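Local coordinates for methionine-binding protein (Coxiella burnetii, PDB 3TQW) that probably binds methionine as the substrate-binding component of an ABC transporter, and holds a methionine molecule in a pocket here, at residues A11-Q16 / K231-G236; Y29-N34 / L213-S218; K91-L96 / D186-E191; I105-D110 / L149-L154. All blocks are in the same frame, centred on the assembly; numbering follows the deposited sequence.

Contact 1: residues A11-Q16 / K231-G236. With MET (methionine), chain C.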
loop_
_atom_site.group_PDB
_atom_site.type_symbol
_atom_site.label_atom_id
_atom_site.label_comp_id
_atom_site.label_asym_id
_atom_site.label_seq_id
_atom_site.Cartn_x
_atom_site.Cartn_y
_atom_site.Cartn_z
ATOM N N ALA A 11 -0.156 -11.703 -1.207
ATOM C CA ALA A 11 0.844 -12.440 -1.968
ATOM C C ALA A 11 1.692 -11.470 -2.780
ATOM O O ALA A 11 1.174 -10.526 -3.374
ATOM C CB ALA A 11 0.179 -13.460 -2.883
ATOM N N GLY A 12 3.001 -11.709 -2.797
ATOM C CA GLY A 12 3.934 -10.840 -3.495
ATOM C C GLY A 12 5.107 -10.475 -2.596
ATOM O O GLY A 12 5.432 -11.221 -1.669
ATOM N N PRO A 13 5.739 -9.318 -2.859
ATOM C CA PRO A 13 6.953 -8.860 -2.167
ATOM C C PRO A 13 6.769 -8.729 -0.657
ATOM O O PRO A 13 7.706 -9.014 0.094
ATOM C CB PRO A 13 7.205 -7.465 -2.758
ATOM C CG PRO A 13 6.364 -7.373 -3.968
ATOM C CD PRO A 13 5.236 -8.330 -3.829
ATOM N N GLU A 14 5.596 -8.283 -0.213
ATOM C CA GLU A 14 5.366 -8.121 1.225
ATOM C C GLU A 14 5.273 -9.462 1.951
ATOM O O GLU A 14 5.586 -9.563 3.138
ATOM C CB GLU A 14 4.134 -7.258 1.495
ATOM C CG GLU A 14 4.301 -5.828 0.987
ATOM C CD GLU A 14 3.044 -4.999 1.130
ATOM O OE1 GLU A 14 2.089 -5.459 1.791
ATOM O OE2 GLU A 14 3.019 -3.883 0.577
ATOM N N THR A 15 4.832 -10.487 1.238
ATOM C CA THR A 15 4.820 -11.830 1.790
ATOM C C THR A 15 6.251 -12.331 1.960
ATOM O O THR A 15 6.557 -13.015 2.935
ATOM C CB THR A 15 3.988 -12.792 0.915
ATOM O OG1 THR A 15 2.604 -12.421 1.009
ATOM C CG2 THR A 15 4.143 -14.237 1.391
ATOM N N GLN A 16 7.133 -11.980 1.022
ATOM C CA GLN A 16 8.550 -12.324 1.165
ATOM C C GLN A 16 9.126 -11.652 2.401
ATOM O O GLN A 16 9.875 -12.264 3.159
ATOM C CB GLN A 16 9.354 -11.910 -0.070
ATOM C CG GLN A 16 8.975 -12.668 -1.324
ATOM C CD GLN A 16 9.803 -12.266 -2.531
ATOM O OE1 GLN A 16 9.273 -12.109 -3.626
ATOM N NE2 GLN A 16 11.109 -12.110 -2.338
ATOM N N LYS A 231 16.708 -5.383 0.242
ATOM C CA LYS A 231 16.920 -6.243 -0.919
ATOM C C LYS A 231 15.656 -6.355 -1.778
ATOM O O LYS A 231 15.733 -6.415 -3.002
ATOM C CB LYS A 231 17.397 -7.635 -0.499
ATOM C CG LYS A 231 18.698 -7.657 0.310
ATOM C CD LYS A 231 19.321 -9.045 0.278
ATOM C CE LYS A 231 20.186 -9.343 1.506
ATOM N NZ LYS A 231 20.854 -8.150 2.087
ATOM N N ILE A 232 14.495 -6.378 -1.130
ATOM C CA ILE A 232 13.232 -6.565 -1.832
ATOM C C ILE A 232 12.705 -5.259 -2.434
ATOM O O ILE A 232 12.232 -5.242 -3.569
ATOM C CB ILE A 232 12.161 -7.178 -0.896
ATOM C CG1 ILE A 232 12.612 -8.557 -0.395
ATOM C CG2 ILE A 232 10.815 -7.281 -1.604
ATOM C CD1 ILE A 232 11.886 -9.008 0.857
ATOM N N PHE A 233 12.806 -4.169 -1.675
ATOM C CA PHE A 233 12.173 -2.900 -2.046
ATOM C C PHE A 233 13.150 -1.763 -2.351
ATOM O O PHE A 233 12.752 -0.719 -2.883
ATOM C CB PHE A 233 11.231 -2.434 -0.933
ATOM C CG PHE A 233 10.095 -3.377 -0.655
ATOM C CD1 PHE A 233 8.956 -3.365 -1.447
ATOM C CD2 PHE A 233 10.159 -4.267 0.407
ATOM C CE1 PHE A 233 7.901 -4.237 -1.191
ATOM C CE2 PHE A 233 9.109 -5.134 0.670
ATOM C CZ PHE A 233 7.978 -5.116 -0.129
ATOM N N GLY A 234 14.418 -1.949 -2.000
ATOM C CA GLY A 234 15.386 -0.869 -2.109
ATOM C C GLY A 234 14.873 0.361 -1.383
ATOM O O GLY A 234 14.281 0.254 -0.303
ATOM N N ASP A 235 15.082 1.532 -1.983
ATOM C CA ASP A 235 14.608 2.788 -1.410
ATOM C C ASP A 235 13.082 2.899 -1.423
ATOM O O ASP A 235 12.527 3.890 -0.950
ATOM C CB ASP A 235 15.214 3.981 -2.155
ATOM C CG ASP A 235 16.726 4.035 -2.033
ATOM O OD1 ASP A 235 17.266 3.469 -1.059
ATOM O OD2 ASP A 235 17.376 4.648 -2.908
ATOM N N GLY A 236 12.412 1.887 -1.965
ATOM C CA GLY A 236 10.965 1.904 -2.082
ATOM C C GLY A 236 10.255 1.563 -0.784
ATOM O O GLY A 236 9.030 1.681 -0.693
HETATM N N MET C . 1.039 -1.853 0.654
HETATM C CA MET C . 0.070 -0.901 0.097
HETATM C C MET C . 0.700 0.488 0.043
HETATM O O MET C . 1.440 0.860 0.952
HETATM C CB MET C . -1.200 -0.881 0.961
HETATM C CG MET C . -2.325 0.034 0.469
HETATM S SD MET C . -3.771 -0.019 1.560
HETATM C CE MET C . -4.289 -1.713 1.290
HETATM O OXT MET C . 0.499 1.264 -0.895
#

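Contact 2: residues Y29-N34 / L213-S218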
loop_
_atom_site.group_PDB
_atom_site.type_symbol
_atom_site.label_atom_id
_atom_site.label_comp_id
_atom_site.label_asym_id
_atom_site.label_seq_id
_atom_site.Cartn_x
_atom_site.Cartn_y
_atom_site.Cartn_z
ATOM N N TYR A 29 12.523 -15.069 18.961
ATOM C CA TYR A 29 11.427 -14.951 19.923
ATOM C C TYR A 29 10.795 -16.280 20.318
ATOM O O TYR A 29 9.916 -16.311 21.178
ATOM C CB TYR A 29 10.326 -14.023 19.397
ATOM C CG TYR A 29 10.775 -12.604 19.179
ATOM C CD1 TYR A 29 11.523 -12.259 18.061
ATOM C CD2 TYR A 29 10.444 -11.604 20.084
ATOM C CE1 TYR A 29 11.935 -10.954 17.854
ATOM C CE2 TYR A 29 10.848 -10.297 19.882
ATOM C CZ TYR A 29 11.590 -9.981 18.769
ATOM O OH TYR A 29 11.996 -8.687 18.572
ATOM N N GLY A 30 11.224 -17.365 19.686
ATOM C CA GLY A 30 10.623 -18.665 19.920
ATOM C C GLY A 30 9.150 -18.699 19.546
ATOM O O GLY A 30 8.378 -19.482 20.104
ATOM N N LEU A 31 8.759 -17.858 18.590
ATOM C CA LEU A 31 7.349 -17.721 18.212
ATOM C C LEU A 31 7.071 -18.330 16.834
ATOM O O LEU A 31 7.783 -18.044 15.872
ATOM C CB LEU A 31 6.956 -16.239 18.211
ATOM C CG LEU A 31 5.498 -15.856 17.926
ATOM C CD1 LEU A 31 4.596 -16.307 19.068
ATOM C CD2 LEU A 31 5.378 -14.354 17.712
ATOM N N HIS A 32 6.036 -19.164 16.753
ATOM C CA HIS A 32 5.636 -19.798 15.504
ATOM C C HIS A 32 4.601 -18.944 14.789
ATOM O O HIS A 32 3.519 -18.683 15.320
ATOM C CB HIS A 32 5.038 -21.183 15.755
ATOM C CG HIS A 32 6.032 -22.189 16.238
ATOM N ND1 HIS A 32 6.971 -22.763 15.410
ATOM C CD2 HIS A 32 6.232 -22.728 17.465
ATOM C CE1 HIS A 32 7.710 -23.612 16.105
ATOM N NE2 HIS A 32 7.280 -23.610 17.353
ATOM N N VAL A 33 4.943 -18.524 13.580
ATOM C CA VAL A 33 4.073 -17.688 12.768
ATOM C C VAL A 33 3.705 -18.420 11.485
ATOM O O VAL A 33 4.577 -18.865 10.746
ATOM C CB VAL A 33 4.768 -16.382 12.389
ATOM C CG1 VAL A 33 3.905 -15.588 11.410
ATOM C CG2 VAL A 33 5.081 -15.558 13.642
ATOM N N ASN A 34 2.410 -18.553 11.235
ATOM C CA ASN A 34 1.924 -19.140 9.995
ATOM C C ASN A 34 1.387 -18.042 9.073
ATOM O O ASN A 34 0.441 -17.337 9.424
ATOM C CB ASN A 34 0.836 -20.173 10.297
ATOM C CG ASN A 34 0.366 -20.913 9.053
ATOM O OD1 ASN A 34 1.004 -20.859 8.002
ATOM N ND2 ASN A 34 -0.757 -21.618 9.174
ATOM N N LEU A 213 1.422 -11.018 19.499
ATOM C CA LEU A 213 1.153 -10.129 18.370
ATOM C C LEU A 213 2.065 -8.894 18.394
ATOM O O LEU A 213 2.531 -8.437 17.347
ATOM C CB LEU A 213 -0.327 -9.736 18.330
ATOM C CG LEU A 213 -1.276 -10.941 18.308
ATOM C CD1 LEU A 213 -2.740 -10.514 18.249
ATOM C CD2 LEU A 213 -0.932 -11.857 17.136
ATOM N N LYS A 214 2.324 -8.360 19.585
ATOM C CA LYS A 214 3.282 -7.267 19.736
ATOM C C LYS A 214 4.684 -7.704 19.310
ATOM O O LYS A 214 5.444 -6.921 18.749
ATOM C CB LYS A 214 3.323 -6.767 21.181
ATOM C CG LYS A 214 2.066 -6.042 21.645
ATOM C CD LYS A 214 2.272 -5.476 23.049
ATOM C CE LYS A 214 1.063 -4.692 23.529
ATOM N NZ LYS A 214 1.275 -4.137 24.899
ATOM N N GLN A 215 5.027 -8.956 19.589
ATOM C CA GLN A 215 6.326 -9.492 19.183
ATOM C C GLN A 215 6.492 -9.555 17.663
ATOM O O GLN A 215 7.598 -9.414 17.151
ATOM C CB GLN A 215 6.576 -10.854 19.832
ATOM C CG GLN A 215 6.877 -10.736 21.312
ATOM C CD GLN A 215 6.768 -12.066 22.036
ATOM O OE1 GLN A 215 6.666 -13.118 21.411
ATOM N NE2 GLN A 215 6.770 -12.020 23.359
ATOM N N LEU A 216 5.388 -9.746 16.952
ATOM C CA LEU A 216 5.418 -9.731 15.496
ATOM C C LEU A 216 5.828 -8.353 14.977
ATOM O O LEU A 216 6.589 -8.245 14.013
ATOM C CB LEU A 216 4.053 -10.132 14.930
ATOM C CG LEU A 216 3.927 -10.228 13.412
ATOM C CD1 LEU A 216 4.906 -11.251 12.853
ATOM C CD2 LEU A 216 2.498 -10.578 13.025
ATOM N N VAL A 217 5.322 -7.303 15.618
ATOM C CA VAL A 217 5.696 -5.938 15.272
ATOM C C VAL A 217 7.183 -5.727 15.518
ATOM O O VAL A 217 7.884 -5.170 14.675
ATOM C CB VAL A 217 4.883 -4.895 16.072
ATOM C CG1 VAL A 217 5.431 -3.493 15.842
ATOM C CG2 VAL A 217 3.422 -4.963 15.686
ATOM N N SER A 218 7.667 -6.183 16.670
ATOM C CA SER A 218 9.087 -6.072 16.980
ATOM C C SER A 218 9.970 -6.795 15.955
ATOM O O SER A 218 10.990 -6.260 15.515
ATOM C CB SER A 218 9.370 -6.594 18.389
ATOM O OG SER A 218 8.598 -5.890 19.349
#

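Contact 3: residues K91-L96 / D186-E191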
loop_
_atom_site.group_PDB
_atom_site.type_symbol
_atom_site.label_atom_id
_atom_site.label_comp_id
_atom_site.label_asym_id
_atom_site.label_seq_id
_atom_site.Cartn_x
_atom_site.Cartn_y
_atom_site.Cartn_z
ATOM N N LYS A 91 4.280 3.541 -19.687
ATOM C CA LYS A 91 5.015 2.903 -20.769
ATOM C C LYS A 91 4.860 3.726 -22.045
ATOM O O LYS A 91 5.201 3.267 -23.135
ATOM C CB LYS A 91 4.527 1.469 -20.990
ATOM C CG LYS A 91 5.019 0.487 -19.940
ATOM C CD LYS A 91 4.171 -0.774 -19.892
ATOM C CE LYS A 91 4.143 -1.495 -21.227
ATOM N NZ LYS A 91 3.340 -2.749 -21.146
ATOM N N LYS A 92 4.352 4.948 -21.901
ATOM C CA LYS A 92 4.132 5.813 -23.061
ATOM C C LYS A 92 4.889 7.147 -22.984
ATOM O O LYS A 92 5.153 7.772 -24.008
ATOM C CB LYS A 92 2.631 6.052 -23.289
ATOM C CG LYS A 92 1.831 4.784 -23.609
ATOM C CD LYS A 92 0.395 5.119 -23.986
ATOM C CE LYS A 92 -0.494 3.877 -24.057
ATOM N NZ LYS A 92 -0.068 2.906 -25.106
ATOM N N ILE A 93 5.232 7.583 -21.774
ATOM C CA ILE A 93 5.994 8.818 -21.599
ATOM C C ILE A 93 7.140 8.643 -20.604
ATOM O O ILE A 93 7.062 7.810 -19.697
ATOM C CB ILE A 93 5.102 9.997 -21.142
ATOM C CG1 ILE A 93 4.463 9.703 -19.783
ATOM C CG2 ILE A 93 4.035 10.310 -22.188
ATOM C CD1 ILE A 93 3.595 10.838 -19.250
ATOM N N THR A 94 8.200 9.429 -20.781
ATOM C CA THR A 94 9.340 9.410 -19.869
ATOM C C THR A 94 9.349 10.646 -18.983
ATOM O O THR A 94 10.070 10.703 -17.989
ATOM C CB THR A 94 10.680 9.354 -20.627
ATOM O OG1 THR A 94 10.767 10.470 -21.520
ATOM C CG2 THR A 94 10.795 8.065 -21.424
ATOM N N ALA A 95 8.555 11.645 -19.354
ATOM C CA ALA A 95 8.459 12.866 -18.565
ATOM C C ALA A 95 7.014 13.331 -18.490
ATOM O O ALA A 95 6.257 13.177 -19.446
ATOM C CB ALA A 95 9.339 13.956 -19.160
ATOM N N LEU A 96 6.632 13.901 -17.355
ATOM C CA LEU A 96 5.239 14.265 -17.129
ATOM C C LEU A 96 4.737 15.336 -18.097
ATOM O O LEU A 96 3.554 15.358 -18.442
ATOM C CB LEU A 96 5.022 14.701 -15.679
ATOM C CG LEU A 96 5.102 13.584 -14.633
ATOM C CD1 LEU A 96 5.018 14.160 -13.225
ATOM C CD2 LEU A 96 4.002 12.549 -14.863
ATOM N N ASP A 186 11.829 3.353 -12.118
ATOM C CA ASP A 186 10.867 3.501 -13.206
ATOM C C ASP A 186 9.838 4.621 -13.026
ATOM O O ASP A 186 9.308 5.137 -14.009
ATOM C CB ASP A 186 10.160 2.169 -13.459
ATOM C CG ASP A 186 11.127 1.072 -13.859
ATOM O OD1 ASP A 186 12.003 1.333 -14.709
ATOM O OD2 ASP A 186 11.020 -0.045 -13.317
ATOM N N ALA A 187 9.557 4.997 -11.782
ATOM C CA ALA A 187 8.544 6.016 -11.518
ATOM C C ALA A 187 8.975 7.392 -12.019
ATOM O O ALA A 187 10.124 7.803 -11.830
ATOM C CB ALA A 187 8.215 6.072 -10.035
ATOM N N LEU A 188 8.053 8.100 -12.665
ATOM C CA LEU A 188 8.324 9.466 -13.099
ATOM C C LEU A 188 8.341 10.390 -11.890
ATOM O O LEU A 188 8.942 11.464 -11.917
ATOM C CB LEU A 188 7.277 9.936 -14.113
ATOM C CG LEU A 188 7.463 9.484 -15.565
ATOM C CD1 LEU A 188 7.344 7.972 -15.689
ATOM C CD2 LEU A 188 6.466 10.175 -16.493
ATOM N N LEU A 189 7.689 9.945 -10.821
ATOM C CA LEU A 189 7.547 10.721 -9.592
ATOM C C LEU A 189 6.991 9.822 -8.491
ATOM O O LEU A 189 6.165 8.953 -8.765
ATOM C CB LEU A 189 6.586 11.889 -9.820
ATOM C CG LEU A 189 6.258 12.749 -8.597
ATOM C CD1 LEU A 189 7.486 13.529 -8.116
ATOM C CD2 LEU A 189 5.105 13.696 -8.882
ATOM N N THR A 190 7.437 10.025 -7.254
ATOM C CA THR A 190 6.855 9.303 -6.119
ATOM C C THR A 190 6.502 10.254 -4.981
ATOM O O THR A 190 7.003 11.379 -4.917
ATOM C CB THR A 190 7.811 8.233 -5.550
ATOM O OG1 THR A 190 8.892 8.876 -4.867
ATOM C CG2 THR A 190 8.365 7.349 -6.658
ATOM N N GLU A 191 5.642 9.791 -4.079
ATOM C CA GLU A 191 5.340 10.522 -2.859
ATOM C C GLU A 191 6.612 10.750 -2.069
ATOM O O GLU A 191 7.620 10.081 -2.296
ATOM C CB GLU A 191 4.400 9.711 -1.965
ATOM C CG GLU A 191 3.038 9.377 -2.539
ATOM C CD GLU A 191 2.283 8.411 -1.638
ATOM O OE1 GLU A 191 2.920 7.478 -1.102
ATOM O OE2 GLU A 191 1.065 8.587 -1.454
#

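Contact 4: residues I105-D110 / L149-L154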
loop_
_atom_site.group_PDB
_atom_site.type_symbol
_atom_site.label_atom_id
_atom_site.label_comp_id
_atom_site.label_asym_id
_atom_site.label_seq_id
_atom_site.Cartn_x
_atom_site.Cartn_y
_atom_site.Cartn_z
ATOM N N ILE A 105 -5.349 8.815 -17.183
ATOM C CA ILE A 105 -4.558 8.523 -16.003
ATOM C C ILE A 105 -5.313 7.518 -15.142
ATOM O O ILE A 105 -6.431 7.793 -14.706
ATOM C CB ILE A 105 -4.339 9.786 -15.147
ATOM C CG1 ILE A 105 -3.918 10.977 -16.011
ATOM C CG2 ILE A 105 -3.312 9.510 -14.060
ATOM C CD1 ILE A 105 -2.510 10.890 -16.518
ATOM N N ALA A 106 -4.712 6.359 -14.899
ATOM C CA ALA A 106 -5.357 5.336 -14.082
ATOM C C ALA A 106 -4.983 5.503 -12.616
ATOM O O ALA A 106 -3.833 5.792 -12.294
ATOM C CB ALA A 106 -4.992 3.945 -14.574
ATOM N N VAL A 107 -5.968 5.334 -11.737
ATOM C CA VAL A 107 -5.758 5.398 -10.292
ATOM C C VAL A 107 -6.526 4.249 -9.635
ATOM O O VAL A 107 -7.471 3.724 -10.226
ATOM C CB VAL A 107 -6.273 6.725 -9.712
ATOM C CG1 VAL A 107 -5.547 7.910 -10.349
ATOM C CG2 VAL A 107 -7.784 6.848 -9.935
ATOM N N PRO A 108 -6.122 3.845 -8.418
ATOM C CA PRO A 108 -6.874 2.819 -7.677
ATOM C C PRO A 108 -8.310 3.279 -7.443
ATOM O O PRO A 108 -8.538 4.486 -7.368
ATOM C CB PRO A 108 -6.131 2.728 -6.339
ATOM C CG PRO A 108 -4.750 3.256 -6.626
ATOM C CD PRO A 108 -4.956 4.334 -7.659
ATOM N N SER A 109 -9.247 2.335 -7.326
ATOM C CA SER A 109 -10.674 2.655 -7.219
ATOM C C SER A 109 -11.220 2.585 -5.788
ATOM O O SER A 109 -12.328 3.029 -5.532
ATOM C CB SER A 109 -11.488 1.719 -8.111
ATOM O OG SER A 109 -11.343 0.373 -7.673
ATOM N N ASP A 110 -10.454 2.020 -4.863
ATOM C CA ASP A 110 -10.863 2.024 -3.458
ATOM C C ASP A 110 -10.649 3.425 -2.880
ATOM O O ASP A 110 -9.692 4.101 -3.247
ATOM C CB ASP A 110 -10.070 0.987 -2.668
ATOM C CG ASP A 110 -8.599 1.332 -2.575
ATOM O OD1 ASP A 110 -7.859 1.050 -3.543
ATOM O OD2 ASP A 110 -8.186 1.891 -1.537
ATOM N N LEU A 149 -7.255 16.012 -18.279
ATOM C CA LEU A 149 -6.862 14.619 -18.148
ATOM C C LEU A 149 -8.065 13.774 -17.749
ATOM O O LEU A 149 -8.920 14.218 -16.989
ATOM C CB LEU A 149 -5.734 14.493 -17.123
ATOM C CG LEU A 149 -4.450 15.245 -17.490
ATOM C CD1 LEU A 149 -3.473 15.281 -16.325
ATOM C CD2 LEU A 149 -3.794 14.621 -18.709
ATOM N N LYS A 150 -8.139 12.561 -18.282
ATOM C CA LYS A 150 -9.239 11.664 -17.967
ATOM C C LYS A 150 -8.823 10.652 -16.900
ATOM O O LYS A 150 -7.875 9.890 -17.091
ATOM C CB LYS A 150 -9.707 10.949 -19.234
ATOM C CG LYS A 150 -10.062 11.910 -20.362
ATOM C CD LYS A 150 -10.516 11.173 -21.609
ATOM C CE LYS A 150 -10.847 12.148 -22.728
ATOM N NZ LYS A 150 -11.367 11.445 -23.932
ATOM N N ILE A 151 -9.535 10.654 -15.778
ATOM C CA ILE A 151 -9.221 9.755 -14.670
ATOM C C ILE A 151 -9.926 8.413 -14.835
ATOM O O ILE A 151 -11.148 8.351 -14.936
ATOM C CB ILE A 151 -9.610 10.375 -13.320
ATOM C CG1 ILE A 151 -8.945 11.741 -13.152
ATOM C CG2 ILE A 151 -9.209 9.455 -12.175
ATOM C CD1 ILE A 151 -7.422 11.687 -13.217
ATOM N N VAL A 152 -9.140 7.345 -14.863
ATOM C CA VAL A 152 -9.657 5.990 -15.000
ATOM C C VAL A 152 -9.504 5.248 -13.674
ATOM O O VAL A 152 -8.394 5.070 -13.185
ATOM C CB VAL A 152 -8.889 5.227 -16.095
ATOM C CG1 VAL A 152 -9.394 3.798 -16.214
ATOM C CG2 VAL A 152 -9.015 5.951 -17.425
ATOM N N GLU A 153 -10.621 4.817 -13.096
ATOM C CA GLU A 153 -10.598 4.165 -11.794
ATOM C C GLU A 153 -10.593 2.634 -11.908
ATOM O O GLU A 153 -11.578 2.028 -12.324
ATOM C CB GLU A 153 -11.758 4.686 -10.940
ATOM C CG GLU A 153 -11.705 6.221 -10.764
ATOM C CD GLU A 153 -13.068 6.859 -10.555
ATOM O OE1 GLU A 153 -13.361 7.281 -9.416
ATOM O OE2 GLU A 153 -13.845 6.953 -11.536
ATOM N N LEU A 154 -9.462 2.024 -11.549
ATOM C CA LEU A 154 -9.290 0.574 -11.619
ATOM C C LEU A 154 -8.973 -0.029 -10.259
ATOM O O LEU A 154 -8.367 0.620 -9.405
ATOM C CB LEU A 154 -8.151 0.215 -12.580
ATOM C CG LEU A 154 -8.247 0.826 -13.983
ATOM C CD1 LEU A 154 -6.987 0.526 -14.784
ATOM C CD2 LEU A 154 -9.475 0.310 -14.706
#

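Contact 1: residues A11-Q16 / K231-G236
Pro13 and Ile232 mark where two helix ends meet, their CA atoms 6.7 Å apart. Helix 13-29 starts here and helix 223-233 stops here, in a lobe of a periplasmic binding-protein fold, with the methionine pocket beside the helix start. Gly12 is the N-cap, its backbone angles suited to glycine, and its carbonyl O accepts the N of Gln16. At the other end Gly234, with phi 53°, is where the chain leaves the helix.

The side chains meet through carbon. CB of Pro13 touches CZ of Phe233 at 3.6 Å, approaching the ring obliquely, and it also meets CG2 of Ile232 at 3.8 Å. That same CG2 stands 3.5 Å above the plane of the Phe233 ring, offset toward its rim, so the proline carbon, the isoleucine methyl and the ring pack as one group. Further along, CD1 of Ile232 rests against CB of the exposed Gln16. Tyr84, which lines the methionine pocket, meets the Phe233 ring with the planes inclined at about 50°.

The Glu14 and Phe233 side chains cross at about a right angle, with CG of Glu14 3.9 Å from CZ of Phe233. The CB of Glu14 points away from the 231-236 segment, and the chain is extended beyond CG (chi2 175°), which carries the carboxylate on toward the ligand. There OE2 of Glu14 lies 2.8 Å from the amino N of the bound methionine.

Contact 2: residues Y29-N34 / L213-S218
Tyr29 faces Gln215 with their CA atoms 7.5 Å apart, where the chain leaving helix 13-29 passes helix 211-220. Gly30, just past the first helix, has a positive phi of 61°, and the chain then runs through Leu31 into strand 33-38, an outermost strand of the larger mixed sheet.

Tyr29 and Gln215 bury the largest areas. Chi1 of Tyr29 (-63°) sets CG beside the backbone N, and the ring beyond it lies against helix 211-220. Its CD2 touches both CB and CG of Gln215 at 3.9 Å, and the backbone O of Gln215 stands 4.3 Å above one face, offset toward the rim. The amide plane of Gln215 is inclined 32° to the ring. At the far end, OH of Tyr29 comes within 3.4 Å of CB of Ser218, an approach to a carbon rather than to the serine hydroxyl. CD2 of the buried Leu31 sits 4.1 Å from OE1 of Gln215.

Deeper still, CG2 of Val33 makes a loose contact of 4.4 Å with CD1 of Leu216 in the conformer given. Both residues also reach Val7 on strand 5-10, which places the contact over one side of the sheet, beside helix 13-29. The oxygens of Tyr29 and Gln215 named here meet carbon atoms of the opposite segment, consistent with packing of the turn against the helix mainly by shape and dispersion.

Contact 3: residues K91-L96 / D186-E191
Leu188 packs against four consecutive residues, Ile93 to Leu96, and comes nearest in backbone terms to Ala95, at 6.4 Å between CA atoms. It loses 100 Å² of surface to the loop, far more than any other residue of the pair of segments.

Most of the apolar contacts converge on CD2 of Leu188. It meets CG1 of Ile93 at 3.9 Å, the two side chains crossing at about a right angle, and CD2 of Leu96 at 3.8 Å. Ile93 CG1 makes this touch from between its backbone N and carbonyl carbon (chi1 62°). A looser contact, 4.4 Å between CD1 of Leu96 and CD2 of Leu189, extends the patch along the strand.

Backbone atoms of the loop supply the remaining contacts: the carbonyl O of Thr94 lies 3.8 Å from CG of Leu188, and the carbonyl C of Ala95 is equally close to CD2. The loop has its own polar support, since Gln98 OE1 accepts the N of both Thr94 and Ala95.

Backbone bonds join Leu188 and Leu189 to Leu88; Leu189 begins, and Leu188 just precedes, the weakly bonded edge strand 189-190 of the smaller mixed sheet. Such a surface packing of the loop after strand 87-89 onto its antiparallel neighbour is consistent with the second lobe of a two-lobed periplasmic binding protein.

Contact 4: residues I105-D110 / L149-L154
The peptide groups of Ile105 to Pro108 and Ile151 to Leu154 lie edge to edge as neighbouring parallel strands of a beta-alpha-beta unit, with helix 111-123 in the connection. One face of this flat pair bears Ile105, Val107, Ile151 and Glu153; the other bears Ala106 and Val152. Strand 150-154 is outermost in the sheet within this chain, while Ala106 bonds on the inner side to strand 168-171.

Four backbone bonds of 2.7 to 2.9 Å join the edges: Ile105 N to Lys150 O, Val152 N to Ile105 O, Val107 N to Val152 O, and Leu154 N to Val107 O. The two residues bonded at Ile105 and at Val107 on the partner strand flank Ile151 and Glu153, the parallel pattern. The axes of strand segments 105-108 and 150-154 meet at 36°, a marked twist.

On the first face, CG2 of Val107 sits between its own backbone N and carbonyl carbon, from where it touches CG2 of Ile151 at 3.7 Å. Helix 111-123 covers this side through Leu121 on Ile105 and Ala117 on Val107. CG1 of Ile105 also reaches CB of Leu149. The chain then turns at Asp110, the N-cap of that helix, which bonds to Asn113 of the methionine pocket. CD1 of Leu154 reaches CB of Ala106, 4.0 Å away.

In the fold
From the N terminus, the chain enters contact 1 at residues 11-16 and contact 2 at residues 29-34, the two ends of helix 13-29. It then crosses to the smaller mixed sheet, where 91-96 opens contact 3 and 105-110 opens contact 4. The loops close in reverse: contact 4 at 149-154, contact 3 at 186-191, contact 2 at 213-218 and contact 1 at 231-236, so all four nest and none cross. Contacts 1 and 2 tie C-terminal helices to the first helix and strand 33-38 of the larger sheet. Contacts 3 and 4 involve opposite edge strands of the smaller sheet, their centres about 16 Å apart.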